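Local coordinates for protein Rik1-associated factor 1 (Schizosaccharomyces pombe, PDB 4O9D) that forms the WD40 beta-propeller part of a subunit of the Clr4 methyltransferase complex, which contributes to establishing heterochromatin by methylating histone H3 to give H3K9me, at residues Cys271-His283 and Val293-Ser307. Residues are numbered along the deposited sequence; the frame is centred on the assembly and turned at random.
Sequences CLNFTTTQKDINH and VTSSGTDNQTFVWDS
Val-293 meets Phe-274 first, its CG1 lying over one face of the phenyl ring and its CG2 3.9 Å from CZ. The next contacts are polar: Ser-295 OG donates to Gln-278 OE1 (2.8 Å), while Thr-276 OG1 reaches the same oxygen from the opposite face of its plane. Ser-296 O takes both Asn-282 N and His-283 N, the mark of a classic beta bulge. Past Gly-297, Thr-298 N binds Asp-280 O (3.1 Å), and Asp-299 OD1 receives Gln-278 NE2 on its syn side in a nearly straight bond (177°); the amide also gives a hydrogen to Ser-295 O, so both its ends are gripped. Shortening Gln-278 to an alanine would probably leave the Ser-295 hydroxyl without its acceptor, take one of two donors from Asp-299 OD1, and open a gap beside Phe-303. Trp-305 then takes Phe-274 CB over its six-membered ring; with Phe-274 CG anti to its carbonyl carbon (chi1 -50°), the phenyl swings alongside the indole, Phe-274 CD2 3.3 Å from Trp-305 CG. Outer strand 269-276 thus lays Phe-274 and Thr-276 on the next blade, whose first strand the chain forms after crossing through 277-280, the blade-to-blade connection of a WD40 beta-propeller.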
loop_
_atom_site.group_PDB
_atom_site.type_symbol
_atom_site.label_atom_id
_atom_site.label_comp_id
_atom_site.label_asym_id
_atom_site.label_seq_id
_atom_site.Cartn_x
_atom_site.Cartn_y
_atom_site.Cartn_z
ATOM N N CYS A 271 21.893 -6.045 2.982
ATOM C CA CYS A 271 22.535 -7.350 3.059
ATOM C C CYS A 271 22.654 -8.012 1.684
ATOM O O CYS A 271 23.695 -8.562 1.335
ATOM C CB CYS A 271 21.759 -8.245 4.018
ATOM S SG CYS A 271 22.169 -7.927 5.741
ATOM N N LEU A 272 21.585 -7.953 0.906
ATOM C CA LEU A 272 21.568 -8.562 -0.425
ATOM C C LEU A 272 20.979 -7.560 -1.402
ATOM O O LEU A 272 20.169 -6.695 -1.031
ATOM C CB LEU A 272 20.683 -9.808 -0.439
ATOM C CG LEU A 272 20.851 -10.874 0.645
ATOM C CD1 LEU A 272 19.605 -11.752 0.700
ATOM C CD2 LEU A 272 22.097 -11.725 0.411
ATOM N N ASN A 273 21.386 -7.657 -2.652
ATOM C CA ASN A 273 20.758 -6.859 -3.683
ATOM C C ASN A 273 20.545 -7.692 -4.944
ATOM O O ASN A 273 21.278 -8.647 -5.206
ATOM C CB ASN A 273 21.618 -5.671 -4.001
ATOM C CG ASN A 273 22.928 -6.077 -4.597
ATOM O OD1 ASN A 273 23.004 -6.411 -5.787
ATOM N ND2 ASN A 273 23.967 -6.093 -3.773
ATOM N N PHE A 274 19.547 -7.312 -5.727
ATOM C CA PHE A 274 19.206 -8.015 -6.957
ATOM C C PHE A 274 19.019 -6.938 -8.017
ATOM O O PHE A 274 18.616 -5.795 -7.715
ATOM C CB PHE A 274 17.889 -8.774 -6.782
ATOM C CG PHE A 274 17.845 -9.628 -5.558
ATOM C CD1 PHE A 274 17.549 -9.070 -4.322
ATOM C CD2 PHE A 274 18.116 -10.991 -5.637
ATOM C CE1 PHE A 274 17.526 -9.847 -3.180
ATOM C CE2 PHE A 274 18.095 -11.780 -4.511
ATOM C CZ PHE A 274 17.795 -11.220 -3.279
ATOM N N THR A 275 19.301 -7.296 -9.256
ATOM C CA THR A 275 19.077 -6.399 -10.352
ATOM C C THR A 275 18.114 -7.049 -11.333
ATOM O O THR A 275 18.095 -8.275 -11.516
ATOM C CB THR A 275 20.384 -6.038 -11.043
ATOM O OG1 THR A 275 20.927 -7.208 -11.655
ATOM C CG2 THR A 275 21.360 -5.518 -10.030
ATOM N N THR A 276 17.306 -6.217 -11.956
ATOM C CA THR A 276 16.296 -6.697 -12.886
ATOM C C THR A 276 16.309 -5.797 -14.082
ATOM O O THR A 276 16.635 -4.603 -13.962
ATOM C CB THR A 276 14.885 -6.572 -12.286
ATOM O OG1 THR A 276 13.909 -6.950 -13.265
ATOM C CG2 THR A 276 14.618 -5.153 -11.890
ATOM N N THR A 277 15.880 -6.335 -15.216
ATOM C CA THR A 277 15.743 -5.540 -16.431
ATOM C C THR A 277 14.480 -4.666 -16.458
ATOM O O THR A 277 14.348 -3.789 -17.317
ATOM C CB THR A 277 15.720 -6.454 -17.662
ATOM O OG1 THR A 277 14.787 -7.508 -17.439
ATOM C CG2 THR A 277 17.085 -7.041 -17.898
ATOM N N GLN A 278 13.556 -4.893 -15.526
ATOM C CA GLN A 278 12.353 -4.063 -15.439
ATOM C C GLN A 278 12.700 -2.595 -15.248
ATOM O O GLN A 278 13.465 -2.240 -14.358
ATOM C CB GLN A 278 11.482 -4.520 -14.268
ATOM C CG GLN A 278 10.987 -5.928 -14.443
ATOM C CD GLN A 278 10.436 -6.509 -13.181
ATOM O OE1 GLN A 278 11.162 -6.684 -12.204
ATOM N NE2 GLN A 278 9.143 -6.815 -13.185
ATOM N N LYS A 279 12.122 -1.735 -16.074
ATOM C CA LYS A 279 12.436 -0.328 -16.006
ATOM C C LYS A 279 11.572 0.410 -14.981
ATOM O O LYS A 279 11.896 1.534 -14.605
ATOM C CB LYS A 279 12.281 0.299 -17.391
ATOM C CG LYS A 279 10.848 0.448 -17.831
ATOM C CD LYS A 279 10.731 0.347 -19.346
ATOM C CE LYS A 279 9.462 1.013 -19.846
ATOM N NZ LYS A 279 9.704 1.690 -21.157
ATOM N N ASP A 280 10.486 -0.218 -14.518
ATOM C CA ASP A 280 9.623 0.416 -13.527
ATOM C C ASP A 280 9.078 -0.631 -12.568
ATOM O O ASP A 280 8.164 -1.386 -12.921
ATOM C CB ASP A 280 8.457 1.139 -14.221
ATOM C CG ASP A 280 7.754 2.146 -13.306
ATOM O OD1 ASP A 280 7.880 2.052 -12.056
ATOM O OD2 ASP A 280 7.066 3.034 -13.847
ATOM N N ILE A 281 9.619 -0.686 -11.354
ATOM C CA ILE A 281 9.147 -1.674 -10.387
ATOM C C ILE A 281 8.002 -1.078 -9.552
ATOM O O ILE A 281 8.158 -0.016 -8.895
ATOM C CB ILE A 281 10.279 -2.149 -9.430
ATOM C CG1 ILE A 281 11.464 -2.743 -10.195
ATOM C CG2 ILE A 281 9.738 -3.163 -8.425
ATOM C CD1 ILE A 281 12.572 -3.258 -9.235
ATOM N N ASN A 282 6.853 -1.752 -9.569
ATOM C CA ASN A 282 5.694 -1.330 -8.774
ATOM C C ASN A 282 5.727 -1.913 -7.353
ATOM O O ASN A 282 5.369 -1.219 -6.398
ATOM C CB ASN A 282 4.372 -1.774 -9.417
ATOM C CG ASN A 282 4.030 -1.009 -10.697
ATOM O OD1 ASN A 282 4.541 0.070 -10.960
ATOM N ND2 ASN A 282 3.147 -1.585 -11.491
ATOM N N HIS A 283 6.121 -3.187 -7.213
ATOM C CA HIS A 283 6.028 -3.868 -5.914
ATOM C C HIS A 283 7.139 -4.897 -5.749
ATOM O O HIS A 283 7.357 -5.730 -6.644
ATOM C CB HIS A 283 4.676 -4.609 -5.763
ATOM C CG HIS A 283 3.479 -3.717 -5.838
ATOM N ND1 HIS A 283 3.127 -2.865 -4.817
ATOM C CD2 HIS A 283 2.560 -3.530 -6.822
ATOM C CE1 HIS A 283 2.051 -2.176 -5.168
ATOM N NE2 HIS A 283 1.677 -2.571 -6.371
ATOM N N VAL A 293 12.472 -13.558 -2.943
ATOM C CA VAL A 293 12.298 -12.148 -3.163
ATOM C C VAL A 293 11.684 -11.964 -4.546
ATOM O O VAL A 293 12.010 -12.709 -5.483
ATOM C CB VAL A 293 13.662 -11.463 -3.084
ATOM C CG1 VAL A 293 13.550 -10.012 -3.517
ATOM C CG2 VAL A 293 14.236 -11.642 -1.664
ATOM N N THR A 294 10.766 -11.000 -4.671
ATOM C CA THR A 294 10.044 -10.803 -5.931
ATOM C C THR A 294 10.083 -9.349 -6.357
ATOM O O THR A 294 10.233 -8.461 -5.535
ATOM C CB THR A 294 8.552 -11.219 -5.796
ATOM O OG1 THR A 294 7.830 -10.233 -5.027
ATOM C CG2 THR A 294 8.440 -12.570 -5.134
ATOM N N SER A 295 9.907 -9.117 -7.652
ATOM C CA SER A 295 9.854 -7.770 -8.213
ATOM C C SER A 295 8.802 -7.741 -9.330
ATOM O O SER A 295 8.989 -8.379 -10.385
ATOM C CB SER A 295 11.224 -7.404 -8.797
ATOM O OG SER A 295 11.155 -6.176 -9.498
ATOM N N SER A 296 7.693 -7.041 -9.102
ATOM C CA SER A 296 6.611 -7.009 -10.088
ATOM C C SER A 296 6.589 -5.652 -10.758
ATOM O O SER A 296 6.611 -4.599 -10.092
ATOM C CB SER A 296 5.235 -7.287 -9.462
ATOM O OG SER A 296 5.219 -8.439 -8.638
ATOM N N GLY A 297 6.513 -5.644 -12.081
ATOM C CA GLY A 297 6.687 -4.378 -12.770
ATOM C C GLY A 297 5.592 -3.973 -13.711
ATOM O O GLY A 297 4.583 -4.677 -13.877
ATOM N N THR A 298 5.819 -2.819 -14.334
ATOM C CA THR A 298 4.938 -2.298 -15.372
ATOM C C THR A 298 5.064 -3.117 -16.638
ATOM O O THR A 298 4.265 -2.917 -17.556
ATOM C CB THR A 298 5.255 -0.813 -15.719
ATOM O OG1 THR A 298 6.556 -0.726 -16.332
ATOM C CG2 THR A 298 5.212 0.072 -14.445
ATOM N N ASP A 299 6.045 -4.025 -16.701
ATOM C CA ASP A 299 6.115 -5.011 -17.800
ATOM C C ASP A 299 5.112 -6.149 -17.675
ATOM O O ASP A 299 5.085 -7.078 -18.502
ATOM C CB ASP A 299 7.522 -5.597 -17.970
ATOM C CG ASP A 299 8.047 -6.295 -16.716
ATOM O OD1 ASP A 299 7.383 -6.269 -15.654
ATOM O OD2 ASP A 299 9.171 -6.853 -16.802
ATOM N N ASN A 300 4.272 -6.076 -16.655
ATOM C CA ASN A 300 3.264 -7.099 -16.447
ATOM C C ASN A 300 3.878 -8.468 -16.159
ATOM O O ASN A 300 3.332 -9.488 -16.557
ATOM C CB ASN A 300 2.349 -7.178 -17.680
ATOM C CG ASN A 300 0.867 -7.273 -17.317
ATOM O OD1 ASN A 300 0.435 -6.853 -16.231
ATOM N ND2 ASN A 300 0.076 -7.830 -18.236
ATOM N N GLN A 301 5.019 -8.513 -15.475
ATOM C CA GLN A 301 5.541 -9.810 -15.036
ATOM C C GLN A 301 6.302 -9.619 -13.737
ATOM O O GLN A 301 6.632 -8.491 -13.392
ATOM C CB GLN A 301 6.438 -10.435 -16.113
ATOM C CG GLN A 301 7.657 -9.605 -16.462
ATOM C CD GLN A 301 8.290 -10.055 -17.777
ATOM O OE1 GLN A 301 7.726 -10.896 -18.497
ATOM N NE2 GLN A 301 9.452 -9.487 -18.107
ATOM N N THR A 302 6.541 -10.715 -13.014
ATOM C CA THR A 302 7.207 -10.674 -11.709
ATOM C C THR A 302 8.455 -11.540 -11.767
ATOM O O THR A 302 8.363 -12.751 -12.070
ATOM C CB THR A 302 6.294 -11.256 -10.610
ATOM O OG1 THR A 302 5.116 -10.451 -10.464
ATOM C CG2 THR A 302 7.034 -11.364 -9.281
ATOM N N PHE A 303 9.615 -10.941 -11.511
ATOM C CA PHE A 303 10.846 -11.719 -11.352
ATOM C C PHE A 303 10.913 -12.265 -9.922
ATOM O O PHE A 303 10.526 -11.577 -8.991
ATOM C CB PHE A 303 12.093 -10.870 -11.677
ATOM C CG PHE A 303 12.319 -10.663 -13.161
ATOM C CD1 PHE A 303 11.612 -9.712 -13.855
ATOM C CD2 PHE A 303 13.233 -11.448 -13.856
ATOM C CE1 PHE A 303 11.809 -9.515 -15.198
ATOM C CE2 PHE A 303 13.427 -11.265 -15.207
ATOM C CZ PHE A 303 12.713 -10.287 -15.878
ATOM N N VAL A 304 11.384 -13.500 -9.764
ATOM C CA VAL A 304 11.544 -14.121 -8.448
ATOM C C VAL A 304 12.960 -14.646 -8.262
ATOM O O VAL A 304 13.511 -15.225 -9.194
ATOM C CB VAL A 304 10.610 -15.288 -8.270
ATOM C CG1 VAL A 304 10.747 -15.844 -6.837
ATOM C CG2 VAL A 304 9.154 -14.845 -8.561
ATOM N N TRP A 305 13.524 -14.451 -7.060
ATOM C CA TRP A 305 14.876 -14.897 -6.730
ATOM C C TRP A 305 14.852 -15.734 -5.468
ATOM O O TRP A 305 14.083 -15.483 -4.555
ATOM C CB TRP A 305 15.811 -13.700 -6.444
ATOM C CG TRP A 305 16.119 -12.819 -7.592
ATOM C CD1 TRP A 305 17.122 -12.986 -8.509
ATOM C CD2 TRP A 305 15.443 -11.608 -7.954
ATOM N NE1 TRP A 305 17.098 -11.960 -9.419
ATOM C CE2 TRP A 305 16.086 -11.097 -9.097
ATOM C CE3 TRP A 305 14.359 -10.906 -7.418
ATOM C CZ2 TRP A 305 15.685 -9.914 -9.720
ATOM C CZ3 TRP A 305 13.956 -9.725 -8.039
ATOM C CH2 TRP A 305 14.614 -9.246 -9.182
ATOM N N ASP A 306 15.722 -16.728 -5.422
ATOM C CA ASP A 306 16.029 -17.460 -4.216
ATOM C C ASP A 306 17.176 -16.717 -3.577
ATOM O O ASP A 306 18.257 -16.638 -4.152
ATOM C CB ASP A 306 16.493 -18.869 -4.612
ATOM C CG ASP A 306 16.955 -19.704 -3.435
ATOM O OD1 ASP A 306 17.249 -19.172 -2.342
ATOM O OD2 ASP A 306 17.017 -20.930 -3.613
ATOM N N SER A 307 16.953 -16.160 -2.398
ATOM C CA SER A 307 17.937 -15.246 -1.805
ATOM C C SER A 307 19.289 -15.933 -1.543
ATOM O O SER A 307 20.297 -15.270 -1.351
ATOM C CB SER A 307 17.391 -14.674 -0.509
ATOM O OG SER A 307 17.079 -15.729 0.374
HETATM O O HOH W 1 18.978 -11.198 -11.693
HETATM O O HOH W 2 8.810 -2.485 -15.926
HETATM O O HOH W 3 6.461 -8.437 -6.328
#